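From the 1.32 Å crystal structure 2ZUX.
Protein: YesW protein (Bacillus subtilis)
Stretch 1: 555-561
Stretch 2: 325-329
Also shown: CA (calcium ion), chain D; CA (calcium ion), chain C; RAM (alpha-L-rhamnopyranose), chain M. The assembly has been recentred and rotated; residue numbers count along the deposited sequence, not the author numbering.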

ATOM      1  N   ASN A 555       0.908   0.848  -4.010  1.00  8.04           N
ATOM      2  CA  ASN A 555       1.418   1.411  -5.261  1.00  8.28           C
ATOM      3  C   ASN A 555       0.430   1.359  -6.406  1.00  8.76           C
ATOM      4  O   ASN A 555       0.545   2.135  -7.343  1.00  9.05           O
ATOM      5  CB  ASN A 555       2.741   0.741  -5.688  1.00  8.31           C
ATOM      6  CG  ASN A 555       2.564  -0.703  -6.147  1.00  8.42           C
ATOM      7  OD1 ASN A 555       2.686  -1.647  -5.346  1.00 11.08           O
ATOM      8  ND2 ASN A 555       2.349  -0.891  -7.425  1.00  7.08           N
ATOM      9  N   ILE A 556      -0.500   0.410  -6.377  1.00  8.84           N
ATOM     10  CA  ILE A 556      -1.209   0.116  -7.610  1.00  9.36           C
ATOM     11  C   ILE A 556      -2.069   1.274  -8.088  1.00  8.63           C
ATOM     12  O   ILE A 556      -2.765   1.942  -7.298  1.00  8.52           O
ATOM     13  CB  ILE A 556      -1.986  -1.211  -7.581  1.00  9.72           C
ATOM     14  CG1 ILE A 556      -3.293  -1.073  -6.810  1.00 11.10           C
ATOM     15  CG2 ILE A 556      -1.099  -2.347  -7.064  1.00 10.62           C
ATOM     16  CD1 ILE A 556      -4.158  -2.319  -6.858  1.00 12.03           C
ATOM     17  N   ALA A 557      -1.975   1.506  -9.396  1.00  8.34           N
ATOM     18  CA  ALA A 557      -2.770   2.515 -10.090  1.00  8.05           C
ATOM     19  C   ALA A 557      -2.918   3.771  -9.224  1.00  8.43           C
ATOM     20  O   ALA A 557      -1.901   4.394  -8.884  1.00  8.42           O
ATOM     21  CB  ALA A 557      -4.109   1.931 -10.549  1.00  9.08           C
ATOM     22  N   TYR A 558      -4.136   4.181  -8.878  1.00  8.15           N
ATOM     23  CA  TYR A 558      -4.296   5.356  -8.028  1.00  8.57           C
ATOM     24  C   TYR A 558      -4.218   4.993  -6.554  1.00  8.80           C
ATOM     25  O   TYR A 558      -5.210   4.615  -5.925  1.00  8.85           O
ATOM     26  CB  TYR A 558      -5.578   6.121  -8.362  1.00  8.80           C
ATOM     27  CG  TYR A 558      -5.594   6.743  -9.754  1.00  9.42           C
ATOM     28  CD1 TYR A 558      -4.422   6.912 -10.499  1.00 10.38           C
ATOM     29  CD2 TYR A 558      -6.792   7.172 -10.322  1.00 10.33           C
ATOM     30  CE1 TYR A 558      -4.458   7.495 -11.774  1.00 10.66           C
ATOM     31  CE2 TYR A 558      -6.828   7.748 -11.593  1.00 11.26           C
ATOM     32  CZ  TYR A 558      -5.652   7.891 -12.311  1.00 11.20           C
ATOM     33  OH  TYR A 558      -5.641   8.451 -13.569  1.00 13.69           O
ATOM     34  N   ASN A 559      -3.001   5.137  -6.025  1.00  8.28           N
ATOM     35  CA  ASN A 559      -2.640   4.718  -4.668  1.00  8.04           C
ATOM     36  C   ASN A 559      -3.699   5.140  -3.663  1.00  8.47           C
ATOM     37  O   ASN A 559      -4.069   6.318  -3.624  1.00  8.37           O
ATOM     38  CB  ASN A 559      -1.336   5.395  -4.209  1.00  8.58           C
ATOM     39  CG  ASN A 559      -0.174   5.248  -5.187  1.00  8.77           C
ATOM     40  OD1 ASN A 559      -0.342   5.167  -6.408  1.00  9.29           O
ATOM     41  ND2 ASN A 559       1.035   5.303  -4.643  1.00  9.03           N
ATOM     42  N   GLN A 560      -4.138   4.189  -2.833  1.00  8.17           N
ATOM     43  CA  GLN A 560      -5.085   4.441  -1.745  1.00  8.21           C
ATOM     44  C   GLN A 560      -4.422   4.148  -0.408  1.00  8.19           C
ATOM     45  O   GLN A 560      -3.510   3.323  -0.345  1.00  8.53           O
ATOM     46  CB  GLN A 560      -6.321   3.551  -1.892  1.00  8.23           C
ATOM     47  CG  GLN A 560      -7.121   3.823  -3.156  1.00  8.81           C
ATOM     48  CD  GLN A 560      -7.695   5.216  -3.195  1.00  8.98           C
ATOM     49  OE1 GLN A 560      -8.526   5.584  -2.363  1.00  9.48           O
ATOM     50  NE2 GLN A 560      -7.251   6.009  -4.164  1.00  9.08           N
ATOM     51  N   PRO A 561      -4.879   4.826   0.662  1.00  8.41           N
ATOM     52  CA  PRO A 561      -4.302   4.609   1.982  1.00  8.85           C
ATOM     53  C   PRO A 561      -4.696   3.265   2.585  1.00  8.64           C
ATOM     54  O   PRO A 561      -5.733   2.700   2.223  1.00  8.71           O
ATOM     55  CB  PRO A 561      -4.898   5.754   2.816  1.00  9.23           C
ATOM     56  CG  PRO A 561      -6.216   6.051   2.158  1.00  9.18           C
ATOM     57  CD  PRO A 561      -5.951   5.850   0.688  1.00  8.74           C
TER
HETATM   58 CA    CA D 630       0.422   4.148  -8.444  1.00  8.35          CA
HETATM   59 CA    CA C 629     -11.614   6.989 -13.007  1.00  5.84          CA
HETATM   60  C1  RAM M 639      -1.452  10.288 -13.056  1.00 17.63           C
HETATM   61  C2  RAM M 639      -2.834  10.789 -12.643  1.00 17.76           C
HETATM   62  C3  RAM M 639      -2.767  12.223 -12.106  1.00 16.68           C
HETATM   63  C4  RAM M 639      -2.053  13.150 -13.094  1.00 16.55           C
HETATM   64  C5  RAM M 639      -0.690  12.561 -13.464  1.00 16.72           C
HETATM   65  C6  RAM M 639      -0.026  13.401 -14.549  1.00 17.33           C
HETATM   66  O1  RAM M 639      -0.665  10.038 -11.913  1.00 17.04           O
HETATM   67  O2  RAM M 639      -3.673  10.720 -13.779  1.00 19.57           O
HETATM   68  O3  RAM M 639      -4.063  12.718 -11.830  1.00 17.70           O
HETATM   69  O4  RAM M 639      -1.935  14.447 -12.537  1.00 16.16           O
HETATM   70  O5  RAM M 639      -0.811  11.215 -13.921  1.00 17.98           O
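Stretch 2 325-329: NHNLS

Residues 325-329 approach residues 555-561 from far away in the sequence, with at least 228 positions separating any two that touch. Neither stretch forms a helix across the contact; both are mainly irregular loop, and Ser329, at the far end of stretch 2, is in a strand but makes no contact here. The backbones come nearest where CA of Tyr558 lies 5.5 Å from CA of His326. From there Asn327 lies against Tyr558 and Gln560, while Leu328 meets Ile556, so the partners do not follow one another in simple register. Together the two stretches bury 337 Å².

One backbone hydrogen bond fixes the meeting point: N of Tyr558 donates to O of His326 at 3.0 Å, with an N-H...O angle of 145°. Just before it, Ala557 has phi/psi of 39/-121, an unusual conformation for a residue with a CB. Its carbonyl O binds a calcium ion at 2.4 Å, along with O of Asn555 at 2.3 Å and OD1 of Asn559 at 2.4 Å, while its CB points toward stretch 2 and lies only 3.1 Å from O of His326. Alanine's side chain is a single methyl, and it sits close against the carbonyl that Tyr558 N also approaches. The CA-to-CB bond of Asn559 points away from stretch 2; its m rotamer carries OD1 to the calcium, a hard ion that favours oxygen ligands.

His326 points toward stretch 1 at CB and adopts chi1 of -49° (m) with chi2 of -73°. In this conformation NE2 binds the second calcium ion at 2.2 Å, while ND1 is hydrogen-bonded elsewhere in the structure. Metal coordination thus holds the imidazole at NE2, while one of its faces lies under CE2 of Tyr558. That tyrosine leaves its backbone sideways, in the m rotamer, and its ring meets the imidazole obliquely: the centroids are 4.4 Å apart, the planes are inclined at 50°, and CD2 of Tyr558 comes within 3.3 Å of CD2 of His326. The long, flat side chain also spans from this contact to the sugar, where OH of Tyr558 is 3.0 Å from O2 of the rhamnose.

Gln560 folds back on its own stretch. Its three chi angles are all -63°, a compact curl that lets NE2 donate to O of Tyr558 at 3.0 Å and 168°, a nearly straight hydrogen bond; OE1 is satisfied elsewhere. A glutamine is long enough to reach back over two residues, and its amide offers a donor in NE2 and an acceptor in OE1. Asn327 brings the end of its side chain into this polar corner, although its CB points sideways and its chi1 of 28° lies between wells.

The apolar part of the contact is simpler. Ile556 points toward stretch 2, and chi2 of 175° (t) extends its CD1 to within 3.7 Å of CG of Leu328. Leu328 starts out sideways, but its p,p rotamer brings the branched end nearer, so two aliphatic side chains pack together beside the polar contacts.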

ATOM      1  N   ASN A 325     -12.496  -0.132  -9.857  1.00  9.31           N
ATOM      2  CA  ASN A 325     -11.869   1.155  -9.614  1.00  9.08           C
ATOM      3  C   ASN A 325     -10.435   1.145 -10.147  1.00  8.52           C
ATOM      4  O   ASN A 325      -9.918   0.113 -10.565  1.00  8.99           O
ATOM      5  CB  ASN A 325     -11.776   1.381  -8.105  1.00  8.70           C
ATOM      6  CG  ASN A 325     -12.981   2.101  -7.515  1.00  9.18           C
ATOM      7  OD1 ASN A 325     -14.105   2.038  -8.036  1.00  9.48           O
ATOM      8  ND2 ASN A 325     -12.743   2.801  -6.409  1.00  8.72           N
ATOM      9  N   HIS A 326      -9.774   2.302 -10.097  1.00  8.77           N
ATOM     10  CA  HIS A 326      -8.308   2.353 -10.260  1.00  8.60           C
ATOM     11  C   HIS A 326      -7.583   1.895  -8.989  1.00  8.58           C
ATOM     12  O   HIS A 326      -6.515   2.409  -8.656  1.00  8.69           O
ATOM     13  CB  HIS A 326      -7.817   3.771 -10.553  1.00  9.00           C
ATOM     14  CG  HIS A 326      -8.564   4.488 -11.631  1.00  8.83           C
ATOM     15  ND1 HIS A 326      -8.439   4.185 -12.971  1.00  9.95           N
ATOM     16  CD2 HIS A 326      -9.426   5.524 -11.554  1.00  9.96           C
ATOM     17  CE1 HIS A 326      -9.196   5.009 -13.674  1.00 10.45           C
ATOM     18  NE2 HIS A 326      -9.797   5.838 -12.837  1.00 10.36           N
ATOM     19  N   ASN A 327      -8.187   0.954  -8.271  1.00  8.64           N
ATOM     20  CA  ASN A 327      -7.666   0.454  -7.002  1.00  8.88           C
ATOM     21  C   ASN A 327      -8.552  -0.703  -6.565  1.00  8.84           C
ATOM     22  O   ASN A 327      -9.615  -0.930  -7.135  1.00  9.11           O
ATOM     23  CB  ASN A 327      -7.552   1.562  -5.919  1.00  9.35           C
ATOM     24  CG  ASN A 327      -8.556   2.696  -6.095  1.00  9.29           C
ATOM     25  OD1 ASN A 327      -8.186   3.830  -6.461  1.00 10.74           O
ATOM     26  ND2 ASN A 327      -9.814   2.416  -5.829  1.00  7.84           N
ATOM     27  N   LEU A 328      -8.090  -1.451  -5.577  1.00  9.13           N
ATOM     28  CA  LEU A 328      -8.857  -2.554  -5.005  1.00  9.72           C
ATOM     29  C   LEU A 328      -8.497  -2.687  -3.528  1.00  9.67           C
ATOM     30  O   LEU A 328      -7.560  -2.042  -3.052  1.00  9.49           O
ATOM     31  CB  LEU A 328      -8.616  -3.865  -5.773  1.00 10.24           C
ATOM     32  CG  LEU A 328      -7.198  -4.350  -6.078  1.00  9.71           C
ATOM     33  CD1 LEU A 328      -6.417  -4.739  -4.826  1.00 11.68           C
ATOM     34  CD2 LEU A 328      -7.258  -5.528  -7.037  1.00 10.46           C
ATOM     35  N   SER A 329      -9.255  -3.499  -2.802  1.00  9.97           N
ATOM     36  CA  SER A 329      -8.909  -3.865  -1.434  1.00 10.16           C
ATOM     37  C   SER A 329      -8.982  -5.375  -1.298  1.00 10.12           C
ATOM     38  O   SER A 329      -9.602  -6.053  -2.122  1.00  9.91           O
ATOM     39  CB  SER A 329      -9.873  -3.251  -0.423  1.00 10.48           C
ATOM     40  OG  SER A 329     -10.010  -1.845  -0.578  1.00 13.01           O
TER
HETATM   41  O   HOH W   1     -11.620   6.975 -15.178  1.00 11.13           O
HETATM   42  O   HOH W   2     -10.596   8.844 -13.196  1.00 13.06           O
HETATM   43  O   HOH W   3       0.629   5.960  -9.862  1.00  9.49           O
HETATM   44  O   HOH W   4       0.935   2.789 -10.336  1.00  8.30           O